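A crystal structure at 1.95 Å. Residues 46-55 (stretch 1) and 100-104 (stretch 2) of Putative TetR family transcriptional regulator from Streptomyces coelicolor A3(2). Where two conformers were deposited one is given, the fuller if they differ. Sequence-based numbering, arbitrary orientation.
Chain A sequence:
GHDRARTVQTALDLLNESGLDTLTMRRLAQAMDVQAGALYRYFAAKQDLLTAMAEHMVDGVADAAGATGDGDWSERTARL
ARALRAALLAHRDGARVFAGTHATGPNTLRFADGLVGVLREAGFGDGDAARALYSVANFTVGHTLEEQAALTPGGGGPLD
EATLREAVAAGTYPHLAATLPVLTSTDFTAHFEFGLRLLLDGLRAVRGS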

# COMPACT_ATOMS: atom_id res chain seq x y z
N LYS A 46 -8.40 20.63 2.93
CA LYS A 46 -7.69 19.68 3.80
C LYS A 46 -6.68 18.84 3.02
O LYS A 46 -5.59 18.56 3.52
CB LYS A 46 -8.64 18.78 4.61
CG LYS A 46 -7.87 17.97 5.69
CD LYS A 46 -8.80 17.17 6.60
CE LYS A 46 -9.50 16.07 5.84
NZ LYS A 46 -10.05 15.07 6.81
N GLN A 47 -6.99 18.48 1.78
CA GLN A 47 -6.06 17.70 0.96
C GLN A 47 -4.72 18.45 0.75
O GLN A 47 -3.66 17.83 0.65
CB GLN A 47 -6.71 17.21 -0.35
CG GLN A 47 -6.21 17.86 -1.64
CD GLN A 47 -6.93 17.38 -2.91
OE1 GLN A 47 -7.75 16.45 -2.89
NE2 GLN A 47 -6.62 18.04 -4.02
N ASP A 48 -4.77 19.78 0.69
CA ASP A 48 -3.58 20.63 0.55
C ASP A 48 -2.74 20.58 1.83
O ASP A 48 -1.51 20.46 1.78
CB ASP A 48 -3.96 22.08 0.22
CG ASP A 48 -4.71 22.20 -1.11
OD1 ASP A 48 -4.26 21.62 -2.10
OD2 ASP A 48 -5.77 22.87 -1.16
N LEU A 49 -3.39 20.64 2.97
CA LEU A 49 -2.70 20.42 4.24
C LEU A 49 -2.06 19.01 4.28
O LEU A 49 -0.88 18.88 4.62
CB LEU A 49 -3.66 20.61 5.43
CG LEU A 49 -3.11 20.20 6.80
CD1 LEU A 49 -1.97 21.15 7.25
CD2 LEU A 49 -4.24 20.14 7.81
N LEU A 50 -2.82 17.97 3.96
CA LEU A 50 -2.28 16.59 3.94
C LEU A 50 -1.09 16.45 3.02
O LEU A 50 -0.09 15.79 3.38
CB LEU A 50 -3.37 15.57 3.58
CG LEU A 50 -4.46 15.42 4.67
CD1 LEU A 50 -5.65 14.68 4.08
CD2 LEU A 50 -3.95 14.75 5.91
N THR A 51 -1.17 17.08 1.85
CA THR A 51 -0.08 17.05 0.88
C THR A 51 1.18 17.70 1.49
O THR A 51 2.28 17.15 1.39
CB THR A 51 -0.55 17.72 -0.43
OG1 THR A 51 -1.55 16.89 -1.04
CG2 THR A 51 0.61 17.93 -1.41
N ALA A 52 1.01 18.84 2.16
CA ALA A 52 2.12 19.53 2.82
C ALA A 52 2.73 18.70 3.98
O ALA A 52 3.96 18.66 4.14
CB ALA A 52 1.68 20.94 3.31
N MSE A 53 1.87 18.01 4.72
CA MSE A 53 2.29 17.09 5.77
C MSE A 53 3.14 15.95 5.21
O MSE A 53 4.23 15.67 5.74
CB MSE A 53 1.07 16.54 6.51
CG MSE A 53 0.40 17.60 7.43
SE MSE A 53 -1.41 17.04 7.92
CE MSE A 53 -0.88 15.67 9.18
N ALA A 54 2.67 15.34 4.13
CA ALA A 54 3.36 14.21 3.51
C ALA A 54 4.75 14.68 3.02
O ALA A 54 5.75 14.00 3.23
CB ALA A 54 2.53 13.68 2.34
N GLU A 55 4.80 15.86 2.41
CA GLU A 55 6.05 16.41 1.87
C GLU A 55 7.04 16.69 3.02
O GLU A 55 8.21 16.37 2.92
CB GLU A 55 5.76 17.64 0.99
CG GLU A 55 6.95 18.51 0.68
CD GLU A 55 7.89 17.91 -0.37
OE1 GLU A 55 7.63 16.81 -0.90
OE2 GLU A 55 8.92 18.55 -0.63
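Stretch 2 100-104: GTHAT

Stretch 2 lies as an irregular segment against the helix of residues 46-55. Gly100 is the first residue to leave the helical conformation of the preceding helix; from Thr101 onward the backbone is extended except at His102, and no regular strand forms. The two stretches come nearest, CA to CA, at Thr51 and Thr101, 4.9 Å apart, and from there the segment runs past the helix side to Ala103.

Thr51, which points toward the segment, has the largest share of the contact. Its chi1 is m, which lets OG1 donate to its own helix, to Gln47 O at 2.9 Å, while accepting from His102 N at 3.0 Å with a nearly straight N-H...O angle of 164°. A hydroxyl suits this place because it can do both at once, giving a partner to a loop amide. The methyl of the same residue serves apolar packing, with Thr51 CG2 3.6 Å from Ala103 CB, a small side chain that allows close approach.

His102 also points toward the helix, and its flat ring offers a face to the long, flexible Gln47, whose OE1 lies over it, 3.6 Å from His102 ND1; both residues are exposed, which suits their polar groups. Thr101, buried, sets OG1 3.3 Å from Thr51 OG1, a weak hydrogen bond at best, and 4.1 Å from the small Ala54 CB. One water joins the backbones, donating to Thr51 O and Ala103 O, each at 3.1 Å, and hydrogen-bonds Thr101 OG1 at 2.8 Å, giving that buried hydroxyl a partner.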

# COMPACT_ATOMS: atom_id res chain seq x y z
N GLY A 100 -2.03 8.82 0.18
CA GLY A 100 -3.13 9.63 -0.35
C GLY A 100 -2.81 11.04 -0.85
O GLY A 100 -3.75 11.81 -1.09
N THR A 101 -1.54 11.39 -1.03
CA THR A 101 -1.14 12.79 -1.33
C THR A 101 -1.50 13.26 -2.76
O THR A 101 -1.52 12.44 -3.68
CB THR A 101 0.36 13.04 -1.09
OG1 THR A 101 0.64 14.44 -1.20
CG2 THR A 101 1.22 12.31 -2.14
N HIS A 102 -1.76 14.56 -2.95
CA HIS A 102 -2.25 15.05 -4.26
C HIS A 102 -1.32 15.97 -5.05
O HIS A 102 -1.73 16.62 -6.02
CB HIS A 102 -3.65 15.67 -4.13
CG HIS A 102 -4.74 14.65 -4.13
ND1 HIS A 102 -5.11 13.95 -3.00
CD2 HIS A 102 -5.53 14.18 -5.13
CE1 HIS A 102 -6.09 13.11 -3.29
NE2 HIS A 102 -6.36 13.23 -4.58
N ALA A 103 -0.07 16.03 -4.62
CA ALA A 103 1.00 16.67 -5.35
C ALA A 103 2.24 15.86 -5.07
O ALA A 103 2.28 15.05 -4.12
CB ALA A 103 1.20 18.14 -4.91
N THR A 104 3.25 16.04 -5.91
CA THR A 104 4.54 15.44 -5.69
C THR A 104 5.51 16.59 -5.44
O THR A 104 5.90 17.30 -6.39
CB THR A 104 5.00 14.62 -6.91
OG1 THR A 104 3.96 13.72 -7.32
CG2 THR A 104 6.24 13.83 -6.56
O HOH W 1 3.15 15.61 -1.20